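Local atomic coordinates of possible thiamine biosynthesis enzyme (Candida albicans, PDB entry 2X7Q), a protein that is of unknown function but has the periplasmic binding protein fold, so it probably binds a small molecule, perhaps one related to thiamine biosynthesis. Residues Ile69-Glu75 and Trp200-Ala206; Ser104-Arg109 and Ser161-Lys165; Gln117-Gly122 and Gly170-Met175; Met133-Leu137 and Asp194-Trp200. The protein carries 1 engineered substitution. The contacts are given in a common frame with arbitrary orientation. Residues are numbered along the deposited sequence.

How the contacts relate
The first sheet begins near the N terminus, with strand 69-73 at its middle. Contact 1 pairs this strand with 203-208, so it closes a long loop that holds the second sheet. Contacts 2, 3 and 4 nest inside it and cross one another: the chain meets Ser104-Arg109, Gln117-Gly122 and Met133-Leu137 in turn, then their partners in the same order. Contact 2 joins strand 100-106 to the end of helix 155-162, contact 3 pairs strands 120-123 and 173-177, and contact 4 sets helix 129-141 on strand 190-197. Ser161 and Ser171 link contacts 2 and 3; Met175 links contacts 3 and 4. Trp200 belongs to contacts 1 and 4, where the chain returns to the first sheet.

Contact 1 (Ile69-Glu75 and Trp200-Ala206); sequences IAIGLTE and WSSWVVA
This is a buried antiparallel strand pairing in the middle of the first five-stranded sheet, near the centre of the chain. Strands 69-73 and 203-206 run at 161°, with axes 4.9 Å apart. Ala70 with Ala206 and Gly72 with Val204 are hydrogen-bonded pairs; Ile71 with Val205 and Leu73 with Trp203 are non-hydrogen-bonded pairs. Ala70 N to Ala206 O and Ala206 N to Ala70 O are both 2.9 Å. Val204 N to Gly72 O is 3.2 Å, and the bond from Gly72 N to Val204 O is weak at 3.5 Å. An antiparallel strand entering from the other lobe is characteristic of the periplasmic binding protein fold. Leu73 (mt) lays CD2 over the Trp203 six-membered ring, 3.9 Å from its centroid, a CH-pi contact. Leu73 is the N-cap residue of helix 74-82. In the first turn, Thr74 N bonds Ser202 O (2.9 Å) and Thr74 OG1 bonds Ser201 O (2.6 Å). Trp200 NE1 donates to Glu75 OE1 (2.9 Å), and one water joins Glu75 OE1 to Ser202 O.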
loop_
_atom_site.group_PDB
_atom_site.type_symbol
_atom_site.label_atom_id
_atom_site.label_comp_id
_atom_site.label_asym_id
_atom_site.label_seq_id
_atom_site.Cartn_x
_atom_site.Cartn_y
_atom_site.Cartn_z
ATOM N N ILE A 69 1.288 -11.261 9.589
ATOM C CA ILE A 69 1.282 -10.846 8.190
ATOM C C ILE A 69 0.734 -9.428 8.030
ATOM O O ILE A 69 -0.147 -9.005 8.784
ATOM C CB ILE A 69 0.450 -11.818 7.321
ATOM C CG1 ILE A 69 1.006 -13.240 7.427
ATOM C CG2 ILE A 69 0.424 -11.362 5.872
ATOM C CD1 ILE A 69 0.291 -14.245 6.550
ATOM N N ALA A 70 1.261 -8.700 7.049
ATOM C CA ALA A 70 0.794 -7.347 6.756
ATOM C C ALA A 70 0.592 -7.147 5.257
ATOM O O ALA A 70 1.455 -7.509 4.459
ATOM C CB ALA A 70 1.759 -6.315 7.310
ATOM N N ILE A 71 -0.552 -6.582 4.883
ATOM C CA ILE A 71 -0.840 -6.270 3.486
ATOM C C ILE A 71 -0.758 -4.759 3.277
ATOM O O ILE A 71 -1.700 -4.031 3.598
ATOM C CB ILE A 71 -2.251 -6.742 3.079
ATOM C CG1 ILE A 71 -2.519 -8.160 3.591
ATOM C CG2 ILE A 71 -2.430 -6.666 1.568
ATOM C CD1 ILE A 71 -2.132 -9.252 2.615
ATOM N N GLY A 72 0.364 -4.285 2.738
ATOM C CA GLY A 72 0.575 -2.857 2.581
ATOM C C GLY A 72 1.216 -2.454 1.267
ATOM O O GLY A 72 1.415 -3.285 0.380
ATOM N N LEU A 73 1.538 -1.171 1.142
ATOM C CA LEU A 73 2.128 -0.645 -0.085
ATOM C C LEU A 73 3.531 -1.198 -0.323
ATOM O O LEU A 73 4.301 -1.395 0.617
ATOM C CB LEU A 73 2.151 0.886 -0.064
ATOM C CG LEU A 73 0.789 1.573 0.066
ATOM C CD1 LEU A 73 0.946 3.085 0.155
ATOM C CD2 LEU A 73 -0.121 1.195 -1.094
ATOM N N THR A 74 3.852 -1.444 -1.589
ATOM C CA THR A 74 5.128 -2.038 -1.967
ATOM C C THR A 74 6.330 -1.210 -1.520
ATOM O O THR A 74 7.223 -1.727 -0.854
ATOM C CB THR A 74 5.210 -2.262 -3.491
ATOM O OG1 THR A 74 4.145 -3.126 -3.908
ATOM C CG2 THR A 74 6.541 -2.888 -3.871
ATOM N N GLU A 75 6.351 0.070 -1.881
ATOM C CA GLU A 75 7.503 0.920 -1.590
ATOM C C GLU A 75 7.810 0.986 -0.096
ATOM O O GLU A 75 8.965 1.116 0.298
ATOM C CB GLU A 75 7.310 2.331 -2.160
ATOM C CG GLU A 75 6.261 3.176 -1.451
ATOM C CD GLU A 75 4.863 2.943 -1.981
ATOM O OE1 GLU A 75 4.700 2.086 -2.873
ATOM O OE2 GLU A 75 3.927 3.621 -1.510
ATOM N N TRP A 200 5.594 0.855 -10.047
ATOM C CA TRP A 200 5.626 -0.529 -9.587
ATOM C C TRP A 200 4.242 -1.031 -9.188
ATOM O O TRP A 200 3.306 -0.244 -9.038
ATOM C CB TRP A 200 6.568 -0.649 -8.390
ATOM C CG TRP A 200 6.283 0.365 -7.324
ATOM C CD1 TRP A 200 5.319 0.293 -6.362
ATOM C CD2 TRP A 200 6.965 1.612 -7.118
ATOM N NE1 TRP A 200 5.361 1.415 -5.568
ATOM C CE2 TRP A 200 6.358 2.237 -6.010
ATOM C CE3 TRP A 200 8.025 2.253 -7.761
ATOM C CZ2 TRP A 200 6.785 3.477 -5.534
ATOM C CZ3 TRP A 200 8.444 3.482 -7.285
ATOM C CH2 TRP A 200 7.825 4.081 -6.183
ATOM N N SER A 201 4.119 -2.345 -9.016
ATOM C CA SER A 201 2.904 -2.934 -8.463
ATOM C C SER A 201 2.685 -2.356 -7.069
ATOM O O SER A 201 3.636 -2.181 -6.312
ATOM C CB SER A 201 3.018 -4.458 -8.404
ATOM O OG SER A 201 3.124 -5.010 -9.705
ATOM N N SER A 202 1.433 -2.065 -6.732
ATOM C CA SER A 202 1.131 -1.253 -5.554
ATOM C C SER A 202 1.109 -1.988 -4.212
ATOM O O SER A 202 1.478 -1.412 -3.188
ATOM C CB SER A 202 -0.181 -0.490 -5.758
ATOM O OG SER A 202 -1.238 -1.364 -6.096
ATOM N N TRP A 203 0.680 -3.246 -4.207
ATOM C CA TRP A 203 0.499 -3.968 -2.949
ATOM C C TRP A 203 1.237 -5.304 -2.894
ATOM O O TRP A 203 1.328 -6.019 -3.893
ATOM C CB TRP A 203 -0.991 -4.173 -2.676
ATOM C CG TRP A 203 -1.732 -2.891 -2.441
ATOM C CD1 TRP A 203 -2.139 -1.996 -3.384
ATOM C CD2 TRP A 203 -2.155 -2.359 -1.174
ATOM N NE1 TRP A 203 -2.788 -0.941 -2.787
ATOM C CE2 TRP A 203 -2.809 -1.140 -1.437
ATOM C CE3 TRP A 203 -2.037 -2.799 0.145
ATOM C CZ2 TRP A 203 -3.349 -0.354 -0.414
ATOM C CZ3 TRP A 203 -2.574 -2.016 1.154
ATOM C CH2 TRP A 203 -3.221 -0.809 0.869
ATOM N N VAL A 204 1.757 -5.630 -1.714
ATOM C CA VAL A 204 2.473 -6.883 -1.503
ATOM C C VAL A 204 2.095 -7.498 -0.160
ATOM O O VAL A 204 1.551 -6.820 0.714
ATOM C CB VAL A 204 3.999 -6.678 -1.533
ATOM C CG1 VAL A 204 4.451 -6.193 -2.899
ATOM C CG2 VAL A 204 4.425 -5.705 -0.443
ATOM N N VAL A 205 2.382 -8.787 -0.005
ATOM C CA VAL A 205 2.149 -9.474 1.258
ATOM C C VAL A 205 3.475 -9.646 1.993
ATOM O O VAL A 205 4.401 -10.268 1.473
ATOM C CB VAL A 205 1.504 -10.854 1.041
ATOM C CG1 VAL A 205 1.325 -11.575 2.369
ATOM C CG2 VAL A 205 0.171 -10.708 0.322
ATOM N N ALA A 206 3.569 -9.088 3.196
ATOM C CA ALA A 206 4.816 -9.142 3.952
ATOM C C ALA A 206 4.662 -9.871 5.283
ATOM O O ALA A 206 3.557 -9.993 5.816
ATOM C CB ALA A 206 5.369 -7.741 4.172
HETATM O O HOH W 1 2.439 1.054 -3.903
#

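Contact 2 (Ser104-Arg109 and Ser161-Lys165); sequences STGSNR and SVNLK
The end of strand 100-106 meets the C-terminal end of helix 155-162. Gly106 and Asn163 are the closest backbone pair, with CA atoms 4.2 Å apart. Leu164 has positive phi (54°) and ends the helix in a Schellman motif; Leu164 N bonds Ser161 O at 2.8 Å. At this end Arg109 NH1 donates to Val162 O at 2.7 Å and also bonds the Ser171 carbonyl. Arg109 is mmm with chi4 near -85°, and Leu164 CD2 lies over one face of its guanidinium. Its NH2 forms salt bridges to Asp111 and Asp172. Asn163 (chi1 -80°) accepts through OD1 from Ser107 N at 2.8 Å. A water also donates to Asn163 OD1 (2.9 Å) and accepts from Asn108 N (3.0 Å). Asn163 ND2 donates to the Glu189 carbonyl. Gly106 CA is 3.1 Å from both Val162 O and Asn163 OD1, and a CB there would clash with Val162 O. Side-chain donors and acceptors thus meet backbone groups across this junction, fastening the helix end to the strand end by directional bonds.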
loop_
_atom_site.group_PDB
_atom_site.type_symbol
_atom_site.label_atom_id
_atom_site.label_comp_id
_atom_site.label_asym_id
_atom_site.label_seq_id
_atom_site.Cartn_x
_atom_site.Cartn_y
_atom_site.Cartn_z
ATOM N N SER A 104 -3.465 17.102 -4.190
ATOM C CA SER A 104 -4.571 17.987 -3.839
ATOM C C SER A 104 -4.102 19.273 -3.168
ATOM O O SER A 104 -3.016 19.327 -2.590
ATOM C CB SER A 104 -5.559 17.265 -2.921
ATOM O OG SER A 104 -6.022 16.062 -3.506
ATOM N N THR A 105 -4.936 20.306 -3.255
ATOM C CA THR A 105 -4.689 21.562 -2.561
ATOM C C THR A 105 -6.014 22.140 -2.083
ATOM O O THR A 105 -7.073 21.559 -2.322
ATOM C CB THR A 105 -3.969 22.583 -3.463
ATOM O OG1 THR A 105 -3.598 23.734 -2.693
ATOM C CG2 THR A 105 -4.867 23.014 -4.613
ATOM N N GLY A 106 -5.952 23.282 -1.405
ATOM C CA GLY A 106 -7.147 23.930 -0.895
ATOM C C GLY A 106 -8.153 24.251 -1.983
ATOM O O GLY A 106 -7.815 24.263 -3.165
ATOM N N SER A 107 -9.393 24.514 -1.581
ATOM C CA SER A 107 -10.455 24.837 -2.526
ATOM C C SER A 107 -10.218 26.194 -3.182
ATOM O O SER A 107 -10.461 26.365 -4.377
ATOM C CB SER A 107 -11.814 24.823 -1.828
ATOM O OG SER A 107 -11.865 25.772 -0.781
ATOM N N ASN A 108 -9.742 27.153 -2.393
ATOM C CA ASN A 108 -9.457 28.491 -2.894
ATOM C C ASN A 108 -8.014 28.903 -2.627
ATOM O O ASN A 108 -7.730 29.606 -1.655
ATOM C CB ASN A 108 -10.411 29.513 -2.274
ATOM C CG ASN A 108 -10.224 30.906 -2.847
ATOM O OD1 ASN A 108 -10.451 31.136 -4.034
ATOM N ND2 ASN A 108 -9.816 31.846 -2.001
ATOM N N ARG A 109 -7.105 28.465 -3.493
ATOM C CA ARG A 109 -5.691 28.785 -3.342
ATOM C C ARG A 109 -5.124 29.420 -4.610
ATOM O O ARG A 109 -4.709 28.716 -5.530
ATOM C CB ARG A 109 -4.894 27.527 -2.992
ATOM C CG ARG A 109 -5.286 26.879 -1.679
ATOM C CD ARG A 109 -4.909 27.750 -0.495
ATOM N NE ARG A 109 -3.478 28.036 -0.466
ATOM C CZ ARG A 109 -2.567 27.236 0.078
ATOM N NH1 ARG A 109 -2.934 26.095 0.640
ATOM N NH2 ARG A 109 -1.286 27.575 0.056
ATOM N N SER A 161 -5.356 21.347 6.287
ATOM C CA SER A 161 -4.071 22.024 6.145
ATOM C C SER A 161 -3.969 22.804 4.839
ATOM O O SER A 161 -3.623 23.984 4.840
ATOM C CB SER A 161 -2.931 21.015 6.239
ATOM O OG SER A 161 -1.682 21.645 6.043
ATOM N N VAL A 162 -4.273 22.139 3.728
ATOM C CA VAL A 162 -4.203 22.777 2.419
ATOM C C VAL A 162 -5.266 23.859 2.273
ATOM O O VAL A 162 -5.181 24.713 1.391
ATOM C CB VAL A 162 -4.337 21.754 1.275
ATOM C CG1 VAL A 162 -3.121 20.841 1.235
ATOM C CG2 VAL A 162 -5.616 20.948 1.428
ATOM N N ASN A 163 -6.270 23.815 3.144
ATOM C CA ASN A 163 -7.295 24.849 3.182
ATOM C C ASN A 163 -6.949 25.934 4.196
ATOM O O ASN A 163 -7.737 26.846 4.440
ATOM C CB ASN A 163 -8.665 24.242 3.492
ATOM C CG ASN A 163 -9.310 23.614 2.274
ATOM O OD1 ASN A 163 -9.415 24.241 1.221
ATOM N ND2 ASN A 163 -9.748 22.370 2.412
ATOM N N LEU A 164 -5.763 25.816 4.789
ATOM C CA LEU A 164 -5.272 26.797 5.750
ATOM C C LEU A 164 -6.264 27.016 6.885
ATOM O O LEU A 164 -6.527 28.152 7.280
ATOM C CB LEU A 164 -4.962 28.121 5.048
ATOM C CG LEU A 164 -3.984 28.038 3.873
ATOM C CD1 LEU A 164 -3.748 29.420 3.276
ATOM C CD2 LEU A 164 -2.673 27.408 4.308
ATOM N N LYS A 165 -6.807 25.922 7.406
ATOM C CA LYS A 165 -7.757 25.986 8.509
ATOM C C LYS A 165 -7.028 26.187 9.832
ATOM O O LYS A 165 -5.838 25.885 9.950
ATOM C CB LYS A 165 -8.594 24.707 8.563
ATOM C CG LYS A 165 -9.275 24.354 7.252
ATOM C CD LYS A 165 -10.340 25.368 6.880
ATOM C CE LYS A 165 -11.505 25.325 7.854
ATOM N NZ LYS A 165 -12.152 23.984 7.877
HETATM O O HOH W 2 -12.759 23.891 1.167
HETATM O O HOH W 3 -8.734 26.949 0.469
#

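Contact 3 (Gln117-Gly122 and Gly170-Met175); sequences QLKRIG and GSDAFM
Asp172 (chi1 -71°) is the polar centre of this contact. Asp172 OD1 forms a salt bridge to Arg120 NH2 at 3.0 Å, while Arg120 is mtm with chi4 near 172°. Asp172 OD1 has a second charged partner in Arg109. Asp172 OD2 accepts from two successive backbone amides, Lys119 N and Arg120 N, both at 3.2 Å. The backbone answers with Asp172 N to Arg120 O at 2.9 Å; Ala173 N to the same Arg120 O is weak at 3.4 Å. Gly122 N donates to Ala173 O at 2.9 Å. Ile121 and Ala173 form a parallel bridge with CA atoms 5.5 Å apart. Strand segments 120-122 and 173-175 lie 4.8 Å apart at 40°. A water joins Gly122 O to Met175 N, each 2.8 Å from it. Leu118 CD2 packs on Ala173 CB at 3.4 Å, and both residues touch Val103 of strand 100-106. Phe174 lies against helix 155-162. Such parallel neighbours flanked by helices are typical of the alpha/beta lobes of periplasmic binding proteins.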
loop_
_atom_site.group_PDB
_atom_site.type_symbol
_atom_site.label_atom_id
_atom_site.label_comp_id
_atom_site.label_asym_id
_atom_site.label_seq_id
_atom_site.Cartn_x
_atom_site.Cartn_y
_atom_site.Cartn_z
ATOM N N GLN A 117 4.643 24.626 -8.292
ATOM C CA GLN A 117 4.573 25.731 -7.340
ATOM C C GLN A 117 4.626 25.251 -5.894
ATOM O O GLN A 117 4.607 26.056 -4.963
ATOM C CB GLN A 117 3.298 26.546 -7.559
ATOM C CG GLN A 117 3.249 27.296 -8.876
ATOM C CD GLN A 117 1.982 28.116 -9.029
ATOM O OE1 GLN A 117 1.994 29.337 -8.867
ATOM N NE2 GLN A 117 0.879 27.446 -9.340
ATOM N N LEU A 118 4.704 23.938 -5.709
ATOM C CA LEU A 118 4.654 23.353 -4.372
ATOM C C LEU A 118 5.943 23.562 -3.581
ATOM O O LEU A 118 7.043 23.386 -4.107
ATOM C CB LEU A 118 4.319 21.861 -4.448
ATOM C CG LEU A 118 3.009 21.506 -5.150
ATOM C CD1 LEU A 118 2.734 20.013 -5.038
ATOM C CD2 LEU A 118 1.858 22.310 -4.576
ATOM N N LYS A 119 5.796 23.942 -2.315
ATOM C CA LYS A 119 6.932 24.091 -1.415
ATOM C C LYS A 119 6.669 23.351 -0.107
ATOM O O LYS A 119 7.469 22.519 0.317
ATOM C CB LYS A 119 7.214 25.571 -1.142
ATOM C CG LYS A 119 7.637 26.368 -2.370
ATOM C CD LYS A 119 8.825 25.722 -3.074
ATOM C CE LYS A 119 10.004 25.533 -2.136
ATOM N NZ LYS A 119 10.480 26.810 -1.556
ATOM N N ARG A 120 5.546 23.665 0.530
ATOM C CA ARG A 120 5.145 22.991 1.758
ATOM C C ARG A 120 4.309 21.756 1.437
ATOM O O ARG A 120 3.207 21.863 0.896
ATOM C CB ARG A 120 4.347 23.940 2.653
ATOM C CG ARG A 120 5.144 25.123 3.177
ATOM C CD ARG A 120 4.250 26.108 3.900
ATOM N NE ARG A 120 3.283 26.725 2.997
ATOM C CZ ARG A 120 2.287 27.512 3.392
ATOM N NH1 ARG A 120 2.112 27.783 4.675
ATOM N NH2 ARG A 120 1.454 28.029 2.504
ATOM N N ILE A 121 4.840 20.586 1.777
ATOM C CA ILE A 121 4.166 19.327 1.485
ATOM C C ILE A 121 3.608 18.671 2.743
ATOM O O ILE A 121 4.357 18.323 3.655
ATOM C CB ILE A 121 5.110 18.334 0.781
ATOM C CG1 ILE A 121 5.643 18.939 -0.520
ATOM C CG2 ILE A 121 4.394 17.020 0.508
ATOM C CD1 ILE A 121 4.560 19.328 -1.503
ATOM N N GLY A 122 2.291 18.498 2.782
ATOM C CA GLY A 122 1.643 17.846 3.904
ATOM C C GLY A 122 1.648 16.338 3.749
ATOM O O GLY A 122 1.277 15.811 2.698
ATOM N N GLY A 170 -0.267 24.973 7.990
ATOM C CA GLY A 170 -0.658 25.101 6.599
ATOM C C GLY A 170 0.242 24.336 5.648
ATOM O O GLY A 170 1.411 24.092 5.945
ATOM N N SER A 171 -0.310 23.957 4.500
ATOM C CA SER A 171 0.449 23.250 3.474
ATOM C C SER A 171 0.014 23.710 2.086
ATOM O O SER A 171 -1.079 24.252 1.918
ATOM C CB SER A 171 0.263 21.737 3.608
ATOM O OG SER A 171 0.753 21.268 4.851
ATOM N N ASP A 172 0.875 23.501 1.097
ATOM C CA ASP A 172 0.548 23.857 -0.276
ATOM C C ASP A 172 -0.193 22.723 -0.974
ATOM O O ASP A 172 -1.081 22.959 -1.795
ATOM C CB ASP A 172 1.811 24.227 -1.058
ATOM C CG ASP A 172 2.408 25.547 -0.615
ATOM O OD1 ASP A 172 1.689 26.343 0.020
ATOM O OD2 ASP A 172 3.598 25.788 -0.907
ATOM N N ALA A 173 0.170 21.490 -0.634
ATOM C CA ALA A 173 -0.453 20.319 -1.239
ATOM C C ALA A 173 -0.084 19.030 -0.511
ATOM O O ALA A 173 0.891 18.982 0.239
ATOM C CB ALA A 173 -0.076 20.215 -2.708
ATOM N N PHE A 174 -0.881 17.989 -0.738
ATOM C CA PHE A 174 -0.606 16.664 -0.197
ATOM C C PHE A 174 -0.982 15.616 -1.239
ATOM O O PHE A 174 -1.694 15.915 -2.197
ATOM C CB PHE A 174 -1.387 16.436 1.101
ATOM C CG PHE A 174 -2.873 16.317 0.905
ATOM C CD1 PHE A 174 -3.677 17.446 0.890
ATOM C CD2 PHE A 174 -3.468 15.075 0.747
ATOM C CE1 PHE A 174 -5.045 17.339 0.716
ATOM C CE2 PHE A 174 -4.833 14.962 0.572
ATOM C CZ PHE A 174 -5.622 16.095 0.555
HETATM N N MSE A 175 -0.503 14.392 -1.057
HETATM C CA MSE A 175 -0.786 13.326 -2.010
HETATM C C MSE A 175 -1.548 12.180 -1.345
HETATM O O MSE A 175 -1.187 11.725 -0.256
HETATM C CB MSE A 175 0.511 12.816 -2.641
HETATM C CG MSE A 175 1.314 13.889 -3.342
HETATM SE SE MSE A 175 2.964 13.227 -4.118
HETATM C CE MSE A 175 2.222 11.856 -5.272
HETATM O O HOH W 4 4.421 28.166 -3.308
HETATM O O HOH W 5 4.454 27.930 0.574
HETATM O O HOH W 6 1.929 14.335 0.421
#

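Contact 4 (Met133-Leu137 and Asp194-Trp200); sequences MSFVL and DQIYTPW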
loop_
_atom_site.group_PDB
_atom_site.type_symbol
_atom_site.label_atom_id
_atom_site.label_comp_id
_atom_site.label_asym_id
_atom_site.label_seq_id
_atom_site.Cartn_x
_atom_site.Cartn_y
_atom_site.Cartn_z
HETATM N N MSE A 133 6.225 9.476 -2.313
HETATM C CA MSE A 133 5.756 9.836 -3.647
HETATM C C MSE A 133 5.998 11.303 -3.984
HETATM O O MSE A 133 6.014 11.673 -5.155
HETATM C CB MSE A 133 4.271 9.498 -3.806
HETATM C CG MSE A 133 3.974 8.011 -3.880
HETATM SE SE MSE A 133 4.933 7.145 -5.340
HETATM C CE MSE A 133 4.256 8.205 -6.814
ATOM N N SER A 134 6.176 12.137 -2.964
ATOM C CA SER A 134 6.445 13.551 -3.196
ATOM C C SER A 134 7.804 13.713 -3.864
ATOM O O SER A 134 7.999 14.605 -4.688
ATOM C CB SER A 134 6.390 14.346 -1.889
ATOM O OG SER A 134 7.531 14.109 -1.088
ATOM N N PHE A 135 8.743 12.842 -3.505
ATOM C CA PHE A 135 10.066 12.837 -4.119
ATOM C C PHE A 135 9.988 12.353 -5.564
ATOM O O PHE A 135 10.579 12.952 -6.460
ATOM C CB PHE A 135 11.024 11.949 -3.321
ATOM C CG PHE A 135 11.428 12.527 -1.991
ATOM C CD1 PHE A 135 10.585 12.438 -0.893
ATOM C CD2 PHE A 135 12.655 13.153 -1.839
ATOM C CE1 PHE A 135 10.957 12.967 0.328
ATOM C CE2 PHE A 135 13.033 13.684 -0.620
ATOM C CZ PHE A 135 12.183 13.590 0.466
ATOM N N VAL A 136 9.257 11.264 -5.782
ATOM C CA VAL A 136 9.079 10.712 -7.120
ATOM C C VAL A 136 8.443 11.746 -8.046
ATOM O O VAL A 136 8.877 11.922 -9.184
ATOM C CB VAL A 136 8.216 9.435 -7.088
ATOM C CG1 VAL A 136 7.930 8.940 -8.496
ATOM C CG2 VAL A 136 8.899 8.353 -6.264
ATOM N N LEU A 137 7.421 12.435 -7.545
ATOM C CA LEU A 137 6.747 13.484 -8.302
ATOM C C LEU A 137 7.698 14.628 -8.634
ATOM O O LEU A 137 7.737 15.101 -9.766
ATOM C CB LEU A 137 5.549 14.016 -7.516
ATOM C CG LEU A 137 4.798 15.177 -8.166
ATOM C CD1 LEU A 137 4.240 14.758 -9.518
ATOM C CD2 LEU A 137 3.692 15.685 -7.257
ATOM N N ASP A 194 -2.831 17.628 -9.936
ATOM C CA ASP A 194 -1.981 16.663 -10.626
ATOM C C ASP A 194 -2.245 15.229 -10.161
ATOM O O ASP A 194 -2.844 15.004 -9.108
ATOM C CB ASP A 194 -0.509 17.021 -10.410
ATOM C CG ASP A 194 0.398 16.441 -11.475
ATOM O OD1 ASP A 194 -0.114 15.803 -12.420
ATOM O OD2 ASP A 194 1.627 16.627 -11.368
ATOM N N GLN A 195 -1.797 14.265 -10.962
ATOM C CA GLN A 195 -1.879 12.851 -10.610
ATOM C C GLN A 195 -0.553 12.178 -10.935
ATOM O O GLN A 195 0.298 12.772 -11.593
ATOM C CB GLN A 195 -3.013 12.164 -11.375
ATOM C CG GLN A 195 -4.408 12.633 -10.998
ATOM C CD GLN A 195 -5.494 11.886 -11.752
ATOM O OE1 GLN A 195 -5.213 11.114 -12.669
ATOM N NE2 GLN A 195 -6.746 12.112 -11.367
ATOM N N ILE A 196 -0.371 10.945 -10.470
ATOM C CA ILE A 196 0.858 10.207 -10.747
ATOM C C ILE A 196 0.757 8.740 -10.342
ATOM O O ILE A 196 0.431 8.423 -9.199
ATOM C CB ILE A 196 2.081 10.851 -10.058
ATOM C CG1 ILE A 196 3.342 10.029 -10.331
ATOM C CG2 ILE A 196 1.844 10.990 -8.566
ATOM C CD1 ILE A 196 4.588 10.595 -9.687
ATOM N N TYR A 197 1.035 7.851 -11.289
ATOM C CA TYR A 197 0.998 6.418 -11.030
ATOM C C TYR A 197 2.308 5.946 -10.415
ATOM O O TYR A 197 3.357 6.562 -10.612
ATOM C CB TYR A 197 0.745 5.643 -12.327
ATOM C CG TYR A 197 -0.644 5.813 -12.904
ATOM C CD1 TYR A 197 -1.699 5.021 -12.471
ATOM C CD2 TYR A 197 -0.892 6.753 -13.892
ATOM C CE1 TYR A 197 -2.968 5.172 -13.000
ATOM C CE2 TYR A 197 -2.154 6.913 -14.428
ATOM C CZ TYR A 197 -3.190 6.118 -13.979
ATOM O OH TYR A 197 -4.451 6.273 -14.509
ATOM N N THR A 198 2.244 4.848 -9.671
ATOM C CA THR A 198 3.448 4.201 -9.175
ATOM C C THR A 198 4.029 3.337 -10.288
ATOM O O THR A 198 3.306 2.563 -10.916
ATOM C CB THR A 198 3.157 3.319 -7.946
ATOM O OG1 THR A 198 2.243 2.275 -8.307
ATOM C CG2 THR A 198 2.553 4.150 -6.823
ATOM N N PRO A 199 5.338 3.477 -10.549
ATOM C CA PRO A 199 5.986 2.685 -11.599
ATOM C C PRO A 199 5.937 1.193 -11.287
ATOM O O PRO A 199 6.198 0.371 -12.165
ATOM C CB PRO A 199 7.438 3.172 -11.561
ATOM C CG PRO A 199 7.386 4.509 -10.897
ATOM C CD PRO A 199 6.265 4.431 -9.914
ATOM N N TRP A 200 5.594 0.855 -10.047
ATOM C CA TRP A 200 5.626 -0.529 -9.587
ATOM C C TRP A 200 4.242 -1.031 -9.188
ATOM O O TRP A 200 3.306 -0.244 -9.038
ATOM C CB TRP A 200 6.568 -0.649 -8.390
ATOM C CG TRP A 200 6.283 0.365 -7.324
ATOM C CD1 TRP A 200 5.319 0.293 -6.362
ATOM C CD2 TRP A 200 6.965 1.612 -7.118
ATOM N NE1 TRP A 200 5.361 1.415 -5.568
ATOM C CE2 TRP A 200 6.358 2.237 -6.010
ATOM C CE3 TRP A 200 8.025 2.253 -7.761
ATOM C CZ2 TRP A 200 6.785 3.477 -5.534
ATOM C CZ3 TRP A 200 8.444 3.482 -7.285
ATOM C CH2 TRP A 200 7.825 4.081 -6.183
#
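Segment 133-137 is helical and crosses strand 194-197 at 102°, with axes 9.9 Å apart. The nearest CA pairs are Leu137 with Ile196 (7.2 Å) and Met133 with Thr198 (8.2 Å). The contact is mainly apolar, and no hydrogen bond joins the segments. Ile196, extended in tt, points at the helix. Ile196 CD1 lies 3.8 Å from Met133 CE and 3.9 Å from both Val136 CG1 and Leu137 CA. Met133, a selenomethionine in mmm, also sets SE 4.1 Å from Thr198 CG2 and 4.1 Å from Trp200 CZ2. Met133 SE is 5.1 Å from the centroid of the Trp200 six-membered ring, oblique to it, a Met-aromatic contact. Val136 CG2 approaches the Trp200 ring edge, 4.4 Å from CH2. Leu137 CD1 rests 3.7 Å from Asp194 OD2. Thr198 OG1 donates to Trp200 O at 2.8 Å. Helix 129-141 packs across a sheet face with Trp101, Val103 and Met175, the layering of an alpha/beta lobe in the periplasmic binding protein fold. At Trp200 the chain returns towards the other lobe. Helix 275-289 touches Val136 and Trp200.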